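PDB 1J5X: glucosamine-6-phosphate deaminase from Thermotoga maritima, which belongs to the SIS-domain proteins, whose alpha/beta domains carry a parallel sheet flanked by helices. Local coordinates for residues V55-C60 with I80-I85; R101-L106 with R129-T134; H214-G219 with T262-Q267; V226-A231 with S242-T247. All coordinates share one frame; numbering follows the deposited sequence.

Contact 1 (V55-C60 with I80-I85); sequences VLFVGC and IRTKAI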
loop_
_atom_site.group_PDB
_atom_site.type_symbol
_atom_site.label_atom_id
_atom_site.label_comp_id
_atom_site.label_asym_id
_atom_site.label_seq_id
_atom_site.Cartn_x
_atom_site.Cartn_y
_atom_site.Cartn_z
ATOM N N VAL A 55 4.072 -7.187 -17.725
ATOM C CA VAL A 55 2.784 -6.982 -17.074
ATOM C C VAL A 55 2.783 -5.603 -16.459
ATOM O O VAL A 55 3.739 -5.199 -15.791
ATOM C CB VAL A 55 2.483 -8.043 -16.043
ATOM C CG1 VAL A 55 1.094 -7.758 -15.360
ATOM C CG2 VAL A 55 2.494 -9.445 -16.748
ATOM N N LEU A 56 1.737 -4.836 -16.785
ATOM C CA LEU A 56 1.588 -3.490 -16.256
ATOM C C LEU A 56 0.600 -3.465 -15.060
ATOM O O LEU A 56 -0.307 -4.294 -14.981
ATOM C CB LEU A 56 1.002 -2.568 -17.326
ATOM C CG LEU A 56 1.649 -2.587 -18.721
ATOM C CD1 LEU A 56 1.014 -1.442 -19.556
ATOM C CD2 LEU A 56 3.116 -2.386 -18.595
ATOM N N PHE A 57 0.821 -2.507 -14.147
ATOM C CA PHE A 57 -0.026 -2.316 -12.965
ATOM C C PHE A 57 -0.333 -0.828 -13.044
ATOM O O PHE A 57 0.562 -0.011 -12.959
ATOM C CB PHE A 57 0.751 -2.703 -11.731
ATOM C CG PHE A 57 1.067 -4.181 -11.704
ATOM C CD1 PHE A 57 2.222 -4.682 -12.353
ATOM C CD2 PHE A 57 0.192 -5.059 -11.099
ATOM C CE1 PHE A 57 2.472 -6.076 -12.372
ATOM C CE2 PHE A 57 0.424 -6.450 -11.107
ATOM C CZ PHE A 57 1.571 -6.949 -11.748
ATOM N N VAL A 58 -1.624 -0.479 -13.189
ATOM C CA VAL A 58 -1.945 0.940 -13.479
ATOM C C VAL A 58 -3.015 1.446 -12.512
ATOM O O VAL A 58 -4.031 0.775 -12.356
ATOM C CB VAL A 58 -2.531 0.991 -14.943
ATOM C CG1 VAL A 58 -2.959 2.405 -15.326
ATOM C CG2 VAL A 58 -1.437 0.445 -15.960
ATOM N N GLY A 59 -2.807 2.603 -11.901
ATOM C CA GLY A 59 -3.829 3.075 -10.959
ATOM C C GLY A 59 -3.533 4.480 -10.498
ATOM O O GLY A 59 -2.534 5.030 -10.937
ATOM N N CYS A 60 -4.389 5.049 -9.626
ATOM C CA CYS A 60 -4.232 6.415 -9.108
ATOM C C CYS A 60 -4.231 6.483 -7.592
ATOM O O CYS A 60 -4.992 5.726 -6.943
ATOM C CB CYS A 60 -5.392 7.327 -9.569
ATOM S SG CYS A 60 -5.600 7.412 -11.375
ATOM N N ILE A 80 9.185 -11.774 -14.294
ATOM C CA ILE A 80 8.698 -11.220 -15.558
ATOM C C ILE A 80 8.900 -9.721 -15.450
ATOM O O ILE A 80 9.010 -9.200 -14.354
ATOM C CB ILE A 80 7.194 -11.531 -15.715
ATOM C CG1 ILE A 80 6.429 -10.969 -14.516
ATOM C CG2 ILE A 80 6.972 -13.034 -15.719
ATOM C CD1 ILE A 80 4.962 -11.308 -14.531
ATOM N N ARG A 81 8.979 -9.032 -16.568
ATOM C CA ARG A 81 9.174 -7.604 -16.545
ATOM C C ARG A 81 7.849 -6.943 -16.083
ATOM O O ARG A 81 6.806 -7.336 -16.587
ATOM C CB ARG A 81 9.522 -7.113 -17.952
ATOM C CG ARG A 81 10.898 -7.641 -18.461
ATOM C CD ARG A 81 11.110 -7.363 -19.973
ATOM N NE ARG A 81 10.205 -8.165 -20.802
ATOM C CZ ARG A 81 9.663 -7.774 -21.958
ATOM N NH1 ARG A 81 9.921 -6.564 -22.467
ATOM N NH2 ARG A 81 8.835 -8.598 -22.608
ATOM N N THR A 82 7.913 -6.007 -15.147
ATOM C CA THR A 82 6.660 -5.282 -14.724
ATOM C C THR A 82 6.859 -3.784 -14.763
ATOM O O THR A 82 7.978 -3.309 -14.702
ATOM C CB THR A 82 6.217 -5.652 -13.278
ATOM O OG1 THR A 82 7.192 -5.196 -12.316
ATOM C CG2 THR A 82 6.030 -7.183 -13.154
ATOM N N LYS A 83 5.774 -3.005 -14.856
ATOM C CA LYS A 83 5.875 -1.555 -14.814
ATOM C C LYS A 83 4.622 -1.122 -14.019
ATOM O O LYS A 83 3.571 -1.727 -14.153
ATOM C CB LYS A 83 5.792 -0.862 -16.204
ATOM C CG LYS A 83 6.913 -1.111 -17.167
ATOM C CD LYS A 83 6.766 -0.174 -18.391
ATOM C CE LYS A 83 6.770 1.316 -17.986
ATOM N NZ LYS A 83 6.579 2.289 -19.189
ATOM N N ALA A 84 4.799 -0.160 -13.132
ATOM C CA ALA A 84 3.650 0.418 -12.370
ATOM C C ALA A 84 3.585 1.832 -12.994
ATOM O O ALA A 84 4.638 2.530 -13.130
ATOM C CB ALA A 84 3.991 0.509 -10.898
ATOM N N ILE A 85 2.373 2.265 -13.382
ATOM C CA ILE A 85 2.227 3.571 -14.047
ATOM C C ILE A 85 0.999 4.305 -13.508
ATOM O O ILE A 85 -0.080 3.688 -13.373
ATOM C CB ILE A 85 1.955 3.381 -15.586
ATOM C CG1 ILE A 85 2.993 2.383 -16.176
ATOM C CG2 ILE A 85 1.975 4.765 -16.341
ATOM C CD1 ILE A 85 2.672 1.828 -17.588
#

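Contact 2 (R101-L106 with R129-T134); sequences RGLAFL and RTIGIT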
loop_
_atom_site.group_PDB
_atom_site.type_symbol
_atom_site.label_atom_id
_atom_site.label_comp_id
_atom_site.label_asym_id
_atom_site.label_seq_id
_atom_site.Cartn_x
_atom_site.Cartn_y
_atom_site.Cartn_z
ATOM N N ARG A 101 2.353 -6.292 -27.053
ATOM C CA ARG A 101 1.192 -6.943 -26.458
ATOM C C ARG A 101 1.529 -7.147 -25.004
ATOM O O ARG A 101 2.722 -7.121 -24.637
ATOM C CB ARG A 101 0.971 -8.304 -27.117
ATOM N N GLY A 102 0.512 -7.374 -24.176
ATOM C CA GLY A 102 0.795 -7.605 -22.780
ATOM C C GLY A 102 -0.474 -7.787 -21.966
ATOM O O GLY A 102 -1.580 -8.010 -22.525
ATOM N N LEU A 103 -0.309 -7.724 -20.652
ATOM C CA LEU A 103 -1.423 -7.876 -19.712
ATOM C C LEU A 103 -1.327 -6.648 -18.799
ATOM O O LEU A 103 -0.216 -6.239 -18.453
ATOM C CB LEU A 103 -1.239 -9.127 -18.879
ATOM C CG LEU A 103 -2.331 -9.403 -17.847
ATOM C CD1 LEU A 103 -3.683 -9.665 -18.542
ATOM C CD2 LEU A 103 -1.962 -10.640 -17.018
ATOM N N ALA A 104 -2.463 -6.033 -18.438
ATOM C CA ALA A 104 -2.454 -4.853 -17.577
ATOM C C ALA A 104 -3.472 -4.995 -16.462
ATOM O O ALA A 104 -4.628 -5.313 -16.714
ATOM C CB ALA A 104 -2.769 -3.602 -18.395
ATOM N N PHE A 105 -3.028 -4.786 -15.231
ATOM C CA PHE A 105 -3.952 -4.822 -14.100
ATOM C C PHE A 105 -4.303 -3.340 -13.903
ATOM O O PHE A 105 -3.428 -2.483 -13.715
ATOM C CB PHE A 105 -3.317 -5.331 -12.801
ATOM C CG PHE A 105 -3.063 -6.830 -12.767
ATOM C CD1 PHE A 105 -2.026 -7.412 -13.530
ATOM C CD2 PHE A 105 -3.811 -7.632 -11.919
ATOM C CE1 PHE A 105 -1.760 -8.807 -13.410
ATOM C CE2 PHE A 105 -3.545 -8.997 -11.802
ATOM C CZ PHE A 105 -2.521 -9.570 -12.548
ATOM N N LEU A 106 -5.599 -3.037 -13.954
ATOM C CA LEU A 106 -6.112 -1.645 -13.764
ATOM C C LEU A 106 -6.820 -1.589 -12.375
ATOM O O LEU A 106 -7.663 -2.438 -12.084
ATOM C CB LEU A 106 -7.135 -1.336 -14.884
ATOM C CG LEU A 106 -6.696 -0.997 -16.315
ATOM C CD1 LEU A 106 -6.266 0.423 -16.396
ATOM C CD2 LEU A 106 -5.588 -1.944 -16.776
ATOM N N ARG A 129 -4.530 -6.926 -22.871
ATOM C CA ARG A 129 -5.742 -7.420 -22.221
ATOM C C ARG A 129 -5.752 -6.826 -20.796
ATOM O O ARG A 129 -4.712 -6.803 -20.086
ATOM C CB ARG A 129 -5.750 -8.938 -22.185
ATOM C CG ARG A 129 -7.030 -9.463 -21.532
ATOM C CD ARG A 129 -7.201 -10.949 -21.637
ATOM N NE ARG A 129 -7.241 -11.403 -23.023
ATOM C CZ ARG A 129 -7.723 -12.599 -23.378
ATOM N NH1 ARG A 129 -8.203 -13.436 -22.438
ATOM N NH2 ARG A 129 -7.733 -12.971 -24.662
ATOM N N THR A 130 -6.914 -6.325 -20.373
ATOM C CA THR A 130 -7.013 -5.694 -19.073
ATOM C C THR A 130 -7.764 -6.443 -18.004
ATOM O O THR A 130 -8.836 -7.071 -18.240
ATOM C CB THR A 130 -7.645 -4.264 -19.192
ATOM O OG1 THR A 130 -9.023 -4.403 -19.669
ATOM C CG2 THR A 130 -6.866 -3.410 -20.216
ATOM N N ILE A 131 -7.209 -6.378 -16.794
ATOM C CA ILE A 131 -7.832 -6.995 -15.646
ATOM C C ILE A 131 -8.363 -5.859 -14.789
ATOM O O ILE A 131 -7.610 -4.974 -14.388
ATOM C CB ILE A 131 -6.837 -7.820 -14.825
ATOM C CG1 ILE A 131 -6.412 -9.070 -15.639
ATOM C CG2 ILE A 131 -7.475 -8.216 -13.495
ATOM C CD1 ILE A 131 -5.070 -9.639 -15.103
ATOM N N GLY A 132 -9.675 -5.898 -14.478
ATOM C CA GLY A 132 -10.251 -4.817 -13.713
ATOM C C GLY A 132 -10.342 -5.057 -12.229
ATOM O O GLY A 132 -11.265 -5.710 -11.763
ATOM N N ILE A 133 -9.438 -4.471 -11.446
ATOM C CA ILE A 133 -9.501 -4.694 -10.006
ATOM C C ILE A 133 -10.367 -3.602 -9.376
ATOM O O ILE A 133 -9.986 -2.434 -9.417
ATOM C CB ILE A 133 -8.109 -4.602 -9.402
ATOM C CG1 ILE A 133 -7.193 -5.652 -10.056
ATOM C CG2 ILE A 133 -8.149 -4.736 -7.854
ATOM C CD1 ILE A 133 -7.527 -7.105 -9.712
ATOM N N THR A 134 -11.475 -3.987 -8.721
ATOM C CA THR A 134 -12.338 -2.964 -8.116
ATOM C C THR A 134 -13.165 -3.657 -7.021
ATOM O O THR A 134 -13.198 -4.891 -6.964
ATOM C CB THR A 134 -13.346 -2.422 -9.206
ATOM O OG1 THR A 134 -14.247 -1.471 -8.613
ATOM C CG2 THR A 134 -14.086 -3.492 -9.797
#

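Contact 3 (H214-G219 with T262-Q267); sequences HFVFLG and TLVFMQ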
loop_
_atom_site.group_PDB
_atom_site.type_symbol
_atom_site.label_atom_id
_atom_site.label_comp_id
_atom_site.label_asym_id
_atom_site.label_seq_id
_atom_site.Cartn_x
_atom_site.Cartn_y
_atom_site.Cartn_z
ATOM N N HIS A 214 6.225 16.153 11.187
ATOM C CA HIS A 214 6.947 15.803 9.942
ATOM C C HIS A 214 7.121 14.286 10.007
ATOM O O HIS A 214 7.924 13.801 10.838
ATOM C CB HIS A 214 8.318 16.416 9.948
ATOM C CG HIS A 214 9.130 16.061 8.748
ATOM N ND1 HIS A 214 10.497 16.133 8.738
ATOM C CD2 HIS A 214 8.764 15.619 7.523
ATOM C CE1 HIS A 214 10.953 15.748 7.554
ATOM N NE2 HIS A 214 9.920 15.433 6.801
ATOM N N PHE A 215 6.383 13.576 9.155
ATOM C CA PHE A 215 6.471 12.102 9.130
ATOM C C PHE A 215 7.276 11.635 7.905
ATOM O O PHE A 215 7.009 12.090 6.772
ATOM C CB PHE A 215 5.085 11.491 9.032
ATOM C CG PHE A 215 4.175 11.785 10.208
ATOM C CD1 PHE A 215 4.682 12.324 11.392
ATOM C CD2 PHE A 215 2.843 11.502 10.119
ATOM C CE1 PHE A 215 3.811 12.571 12.470
ATOM C CE2 PHE A 215 1.951 11.734 11.187
ATOM C CZ PHE A 215 2.448 12.276 12.356
ATOM N N VAL A 216 8.182 10.673 8.122
ATOM C CA VAL A 216 9.042 10.141 7.054
ATOM C C VAL A 216 8.858 8.619 7.096
ATOM O O VAL A 216 8.913 8.037 8.195
ATOM C CB VAL A 216 10.496 10.515 7.354
ATOM C CG1 VAL A 216 11.472 9.853 6.371
ATOM C CG2 VAL A 216 10.655 12.070 7.330
ATOM N N PHE A 217 8.582 8.000 5.943
ATOM C CA PHE A 217 8.379 6.548 5.840
ATOM C C PHE A 217 9.481 5.964 4.966
ATOM O O PHE A 217 9.634 6.338 3.802
ATOM C CB PHE A 217 6.972 6.332 5.298
ATOM C CG PHE A 217 5.920 6.856 6.244
ATOM C CD1 PHE A 217 5.532 6.069 7.313
ATOM C CD2 PHE A 217 5.361 8.142 6.094
ATOM C CE1 PHE A 217 4.574 6.507 8.252
ATOM C CE2 PHE A 217 4.403 8.621 7.028
ATOM C CZ PHE A 217 4.004 7.797 8.100
ATOM N N LEU A 218 10.278 5.045 5.530
ATOM C CA LEU A 218 11.418 4.499 4.806
ATOM C C LEU A 218 11.273 3.013 4.573
ATOM O O LEU A 218 10.874 2.304 5.485
ATOM C CB LEU A 218 12.699 4.748 5.626
ATOM C CG LEU A 218 13.095 6.186 6.010
ATOM C CD1 LEU A 218 14.543 6.167 6.648
ATOM C CD2 LEU A 218 13.142 7.048 4.693
ATOM N N GLY A 219 11.578 2.555 3.372
ATOM C CA GLY A 219 11.519 1.105 3.113
ATOM C C GLY A 219 12.043 0.838 1.714
ATOM O O GLY A 219 11.975 1.725 0.853
ATOM N N THR A 262 10.469 15.468 13.843
ATOM C CA THR A 262 10.431 14.523 12.723
ATOM C C THR A 262 10.216 13.127 13.302
ATOM O O THR A 262 10.904 12.750 14.243
ATOM C CB THR A 262 11.743 14.507 11.955
ATOM O OG1 THR A 262 11.963 15.798 11.373
ATOM C CG2 THR A 262 11.690 13.445 10.850
ATOM N N LEU A 263 9.272 12.390 12.740
ATOM C CA LEU A 263 8.958 11.017 13.167
ATOM C C LEU A 263 9.248 10.107 11.956
ATOM O O LEU A 263 8.688 10.327 10.888
ATOM C CB LEU A 263 7.472 10.891 13.541
ATOM C CG LEU A 263 6.905 9.492 13.907
ATOM C CD1 LEU A 263 7.661 8.937 15.101
ATOM C CD2 LEU A 263 5.435 9.556 14.209
ATOM N N VAL A 264 10.100 9.089 12.149
ATOM C CA VAL A 264 10.458 8.185 11.053
ATOM C C VAL A 264 9.904 6.779 11.309
ATOM O O VAL A 264 10.078 6.254 12.406
ATOM C CB VAL A 264 12.001 8.089 10.933
ATOM C CG1 VAL A 264 12.396 7.153 9.736
ATOM C CG2 VAL A 264 12.609 9.481 10.770
ATOM N N PHE A 265 9.230 6.163 10.326
ATOM C CA PHE A 265 8.763 4.781 10.475
ATOM C C PHE A 265 9.600 4.066 9.440
ATOM O O PHE A 265 9.528 4.370 8.240
ATOM C CB PHE A 265 7.314 4.606 10.106
ATOM C CG PHE A 265 6.368 4.722 11.270
ATOM C CD1 PHE A 265 6.640 5.606 12.323
ATOM C CD2 PHE A 265 5.171 4.034 11.273
ATOM C CE1 PHE A 265 5.683 5.781 13.380
ATOM C CE2 PHE A 265 4.211 4.219 12.344
ATOM C CZ PHE A 265 4.514 5.102 13.374
HETATM N N MSE A 266 10.435 3.157 9.912
HETATM C CA MSE A 266 11.348 2.446 9.074
HETATM C C MSE A 266 10.907 0.982 8.937
HETATM O O MSE A 266 10.745 0.274 9.951
HETATM C CB MSE A 266 12.743 2.519 9.706
HETATM C CG MSE A 266 13.818 1.862 8.841
HETATM SE SE MSE A 266 15.610 2.039 9.662
HETATM C CE MSE A 266 15.334 3.641 10.670
ATOM N N GLN A 267 10.726 0.532 7.694
ATOM C CA GLN A 267 10.313 -0.872 7.424
ATOM C C GLN A 267 11.566 -1.730 7.350
ATOM O O GLN A 267 12.347 -1.639 6.383
ATOM C CB GLN A 267 9.620 -0.969 6.094
ATOM C CG GLN A 267 8.358 -0.076 5.972
ATOM C CD GLN A 267 7.190 -0.490 6.865
ATOM O OE1 GLN A 267 7.046 -1.659 7.238
ATOM N NE2 GLN A 267 6.308 0.480 7.186
#

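Contact 4 (V226-A231 with S242-T247); sequences VSLESA and SEAYST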
loop_
_atom_site.group_PDB
_atom_site.type_symbol
_atom_site.label_atom_id
_atom_site.label_comp_id
_atom_site.label_asym_id
_atom_site.label_seq_id
_atom_site.Cartn_x
_atom_site.Cartn_y
_atom_site.Cartn_z
ATOM N N VAL A 226 5.025 0.340 0.306
ATOM C CA VAL A 226 4.277 0.389 1.578
ATOM C C VAL A 226 4.498 1.781 2.183
ATOM O O VAL A 226 3.575 2.346 2.782
ATOM C CB VAL A 226 4.826 -0.665 2.592
ATOM C CG1 VAL A 226 4.302 -0.392 3.999
ATOM C CG2 VAL A 226 4.403 -2.088 2.136
ATOM N N SER A 227 5.723 2.290 2.041
ATOM C CA SER A 227 6.091 3.621 2.587
ATOM C C SER A 227 5.349 4.744 1.861
ATOM O O SER A 227 4.829 5.676 2.493
ATOM C CB SER A 227 7.617 3.780 2.542
ATOM O OG SER A 227 8.221 2.880 3.523
ATOM N N LEU A 228 5.218 4.631 0.533
ATOM C CA LEU A 228 4.490 5.672 -0.201
ATOM C C LEU A 228 3.049 5.713 0.249
ATOM O O LEU A 228 2.468 6.815 0.460
ATOM C CB LEU A 228 4.474 5.427 -1.700
ATOM C CG LEU A 228 5.384 6.245 -2.584
ATOM C CD1 LEU A 228 4.872 5.952 -4.025
ATOM C CD2 LEU A 228 5.396 7.811 -2.285
ATOM N N GLU A 229 2.447 4.522 0.376
ATOM C CA GLU A 229 1.076 4.413 0.816
ATOM C C GLU A 229 0.987 4.950 2.280
ATOM O O GLU A 229 0.048 5.707 2.608
ATOM C CB GLU A 229 0.590 2.944 0.758
ATOM C CG GLU A 229 -0.830 2.669 1.338
ATOM C CD GLU A 229 -1.985 3.420 0.634
ATOM O OE1 GLU A 229 -1.711 4.189 -0.318
ATOM O OE2 GLU A 229 -3.136 3.212 1.050
ATOM N N SER A 230 1.995 4.646 3.106
ATOM C CA SER A 230 1.945 5.131 4.502
ATOM C C SER A 230 1.887 6.691 4.534
ATOM O O SER A 230 1.076 7.313 5.266
ATOM C CB SER A 230 3.169 4.665 5.239
ATOM O OG SER A 230 3.065 3.247 5.439
ATOM N N ALA A 231 2.738 7.317 3.753
ATOM C CA ALA A 231 2.734 8.778 3.734
ATOM C C ALA A 231 1.401 9.314 3.293
ATOM O O ALA A 231 0.876 10.279 3.880
ATOM C CB ALA A 231 3.892 9.299 2.827
ATOM N N SER A 242 3.999 14.480 5.019
ATOM C CA SER A 242 4.630 13.171 5.114
ATOM C C SER A 242 5.293 12.857 3.788
ATOM O O SER A 242 4.779 13.270 2.729
ATOM C CB SER A 242 3.580 12.112 5.364
ATOM O OG SER A 242 2.765 12.397 6.503
ATOM N N GLU A 243 6.346 12.070 3.850
ATOM C CA GLU A 243 7.082 11.723 2.651
ATOM C C GLU A 243 7.710 10.338 2.788
ATOM O O GLU A 243 7.947 9.857 3.901
ATOM C CB GLU A 243 8.186 12.731 2.367
ATOM C CG GLU A 243 9.131 12.964 3.525
ATOM C CD GLU A 243 10.126 14.139 3.306
ATOM O OE1 GLU A 243 10.377 14.610 2.148
ATOM O OE2 GLU A 243 10.719 14.574 4.302
ATOM N N ALA A 244 7.980 9.730 1.633
ATOM C CA ALA A 244 8.568 8.395 1.632
ATOM C C ALA A 244 9.845 8.308 0.794
ATOM O O ALA A 244 9.948 8.984 -0.206
ATOM C CB ALA A 244 7.546 7.440 1.138
ATOM N N TYR A 245 10.814 7.459 1.200
ATOM C CA TYR A 245 12.021 7.266 0.441
ATOM C C TYR A 245 12.461 5.812 0.591
ATOM O O TYR A 245 12.083 5.139 1.581
ATOM C CB TYR A 245 13.189 8.119 1.006
ATOM C CG TYR A 245 12.993 9.593 0.848
ATOM C CD1 TYR A 245 13.312 10.229 -0.357
ATOM C CD2 TYR A 245 12.426 10.338 1.870
ATOM C CE1 TYR A 245 13.069 11.637 -0.535
ATOM C CE2 TYR A 245 12.177 11.729 1.716
ATOM C CZ TYR A 245 12.510 12.369 0.510
ATOM O OH TYR A 245 12.381 13.714 0.371
ATOM N N SER A 246 13.289 5.369 -0.355
ATOM C CA SER A 246 13.913 4.040 -0.239
ATOM C C SER A 246 14.882 4.276 0.963
ATOM O O SER A 246 15.549 5.329 1.055
ATOM C CB SER A 246 14.723 3.695 -1.509
ATOM O OG SER A 246 15.336 2.425 -1.325
ATOM N N THR A 247 15.002 3.284 1.836
ATOM C CA THR A 247 15.696 3.499 3.112
ATOM C C THR A 247 16.984 4.294 3.184
ATOM O O THR A 247 17.051 5.304 3.956
ATOM C CB THR A 247 15.828 2.148 3.832
ATOM O OG1 THR A 247 14.522 1.530 3.899
ATOM C CG2 THR A 247 16.316 2.331 5.277
#

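Contact 1 (V55-C60 with I80-I85)
V55 to V58 pair with T82 to I85 in parallel register, the classic right-handed beta-alpha-beta unit of a SIS domain, in which helix 62-78 links strand 54-59 to the outermost strand 81-86. The short strand axes run 4.7 Å apart and diverge by only 13°. Backbone bonds form a ladder of five: V55 N to R81 O, K83 N to V55 O, F57 N to K83 O, I85 N to F57 O, and a longer last rung, G59 N to I85 O at 3.3 Å. CA-H groups add to it, the T82 CA lying 3.1 Å from V55 O.

Apolar contacts divide between the two faces. On the face of L56, V58, K83 and I85, L56 CD2 lies 3.9 Å from K83 CB, the two side chains running side by side, while L56 CD1 meets I85 CD1 at 4.2 Å. On the other face V55 CG2, anti to its own carbonyl carbon, touches I80 CD1 at 3.8 Å. Helix 62-78 covers this face, where F57 packs on A67 and I70, and F74 meets its ring edge-to-face.

Polar and aromatic groups meet round T82 and F57. T82 OG1 hydrogen-bonds S71 O of that helix; the methyl CG2 turns instead to the rim of the F57 ring, 3.8 Å from F57 CE1, and K83 O lies in the plane of the same ring, 3.7 Å from F57 CD1.

Contact 2 (R101-L106 with R129-T134)
L106 N donates to I131 O over 2.8 Å in a bond that is nearly straight, 173° at the hydrogen. L106 uses its carbonyl as well: L106 O accepts from I133 N at 2.8 Å, so this one residue is held to both I131 and I133. Three further backbone bonds continue the ladder toward the start of the strands, I131 N to A104 O, A104 N to R129 O, and R129 N to G102 O, the last being longer at 3.2 Å, with its donor tilted 30° from the carbonyl plane.

I131 carries the packing on the face it has in common with L103 and F105. Its chi1 of -69° sets CG1 anti to the carbonyl carbon, and an extended chi2 carries CD1 on from there. The side chain runs beside that of F105, and I131 CD1 sits 3.6 Å from the centroid of the F105 ring, close to the ring normal, in a CH-pi contact over the face. L103 CD1 closes on the same methyl, 3.7 Å from I131 CD1. I133 comes to the same ring at its edge, CG1 being 4.3 Å from F105 CD2.

Strands 102-107 and 128-134 are consecutive parallel strands of the SIS-domain sheet, joined by helix 114-125 in a beta-alpha-beta crossover. That helix covers the face of A104, L106 and T130, where L106 packs on V116, A119 and L123. Across the strands L106 CD2 meets T130 CB at 3.9 Å, while T130 OG1 bonds to N120 OD1 of the helix.

Contact 3 (H214-G219 with T262-Q267)
L218 crosses V264 obliquely, its CD1 3.9 Å from V264 CG1, where strands 214-218 and 262-267 run parallel as the two inner strands of the four-stranded sheet in the second half of this alpha/beta protein. V216 lies on the same face. Five backbone bonds knit the strands, from L263 N to H214 O through to Q267 N to L218 O.

On the opposite face L263 meets F215: L263 CB lies 3.8 Å from F215 CD1, and L263 CD2 is equally near F215 CE1. Further along, F217 and F265 form an offset edge-to-face pair, the edge of F217 turned to the face of F265, with planes at 72° and centroids 5.7 Å apart. The nearest carbons are F217 CD1 and F265 CB, at 3.6 Å. Helix 222-238 covers this face, with S227, S230 and A231 against F217.

T262 marks the polar end. Its OG1 bonds K259 O, and H214 NE2 bonds E243 OE2 of strand 241-245. H214 CG is anti to the backbone N (chi1 178°). The imidazole runs beside the T262 side chain, whose hydroxyl lies at the ring edge in a hydrogen bond, H214 ND1 to T262 OG1 3.0 Å.

Contact 4 (V226-A231 with S242-T247)
The backbone of A231 passes 5.0 Å from that of S242, CA to CA, and that of L228 5.2 Å from A244, as helix 226-231 runs antiparallel (176°) to strand 242-245 with short axes 6.9 Å apart. No hydrogen bond links the two, and the close approach is consistent with the small S227, A231, S242 and A244 at the interface.

A244 CB fits against the helix backbone itself, 3.5 Å from S227 O, and also meets S227 CB at 3.9 Å. L228 CD2 meets the same methyl at 4.1 Å. A231 CB lies 3.8 Å from S242 CB, which also faces A231 O. The serine hydroxyls serve other partners: S227 OG bonds F223 O and S242 OG bonds T240 O. Within the helix, V226 O is gripped by two donors, S230 N and S230 OG, which come from opposite faces of its carbonyl plane. On the far side of the strand, Y245 OH gives a hydrogen bond to E243 OE1 (2.8 Å).

Helix 222-238 is the crossover of the beta-alpha-beta unit between strands 214-218 and 241-245 and lies over both, while L228 reaches N65 and L68 of helix 62-78.

Overall arrangement
Contacts 1 and 2 belong to one parallel sheet and contacts 3 and 4 to another; contact 2 lies on the opposite side of the chain's centre from contacts 3 and 4. Contacts 1 and 2 touch because strands 54-59 and 102-107 are neighbours: F57 and F105 stack, and L56 and V58 bond F105. Contacts 3 and 4 meet where strand 241-245 pairs with strand 214-218, F217 N bonding E243 O. Contacts 2 and 3 are buried and inner; contact 1, at an outermost strand, and contact 4 are partly buried. The first three rest on backbone ladders, whereas contact 4, helix on strand, has no hydrogen bond across it and rests on van der Waals packing, mostly of small residues.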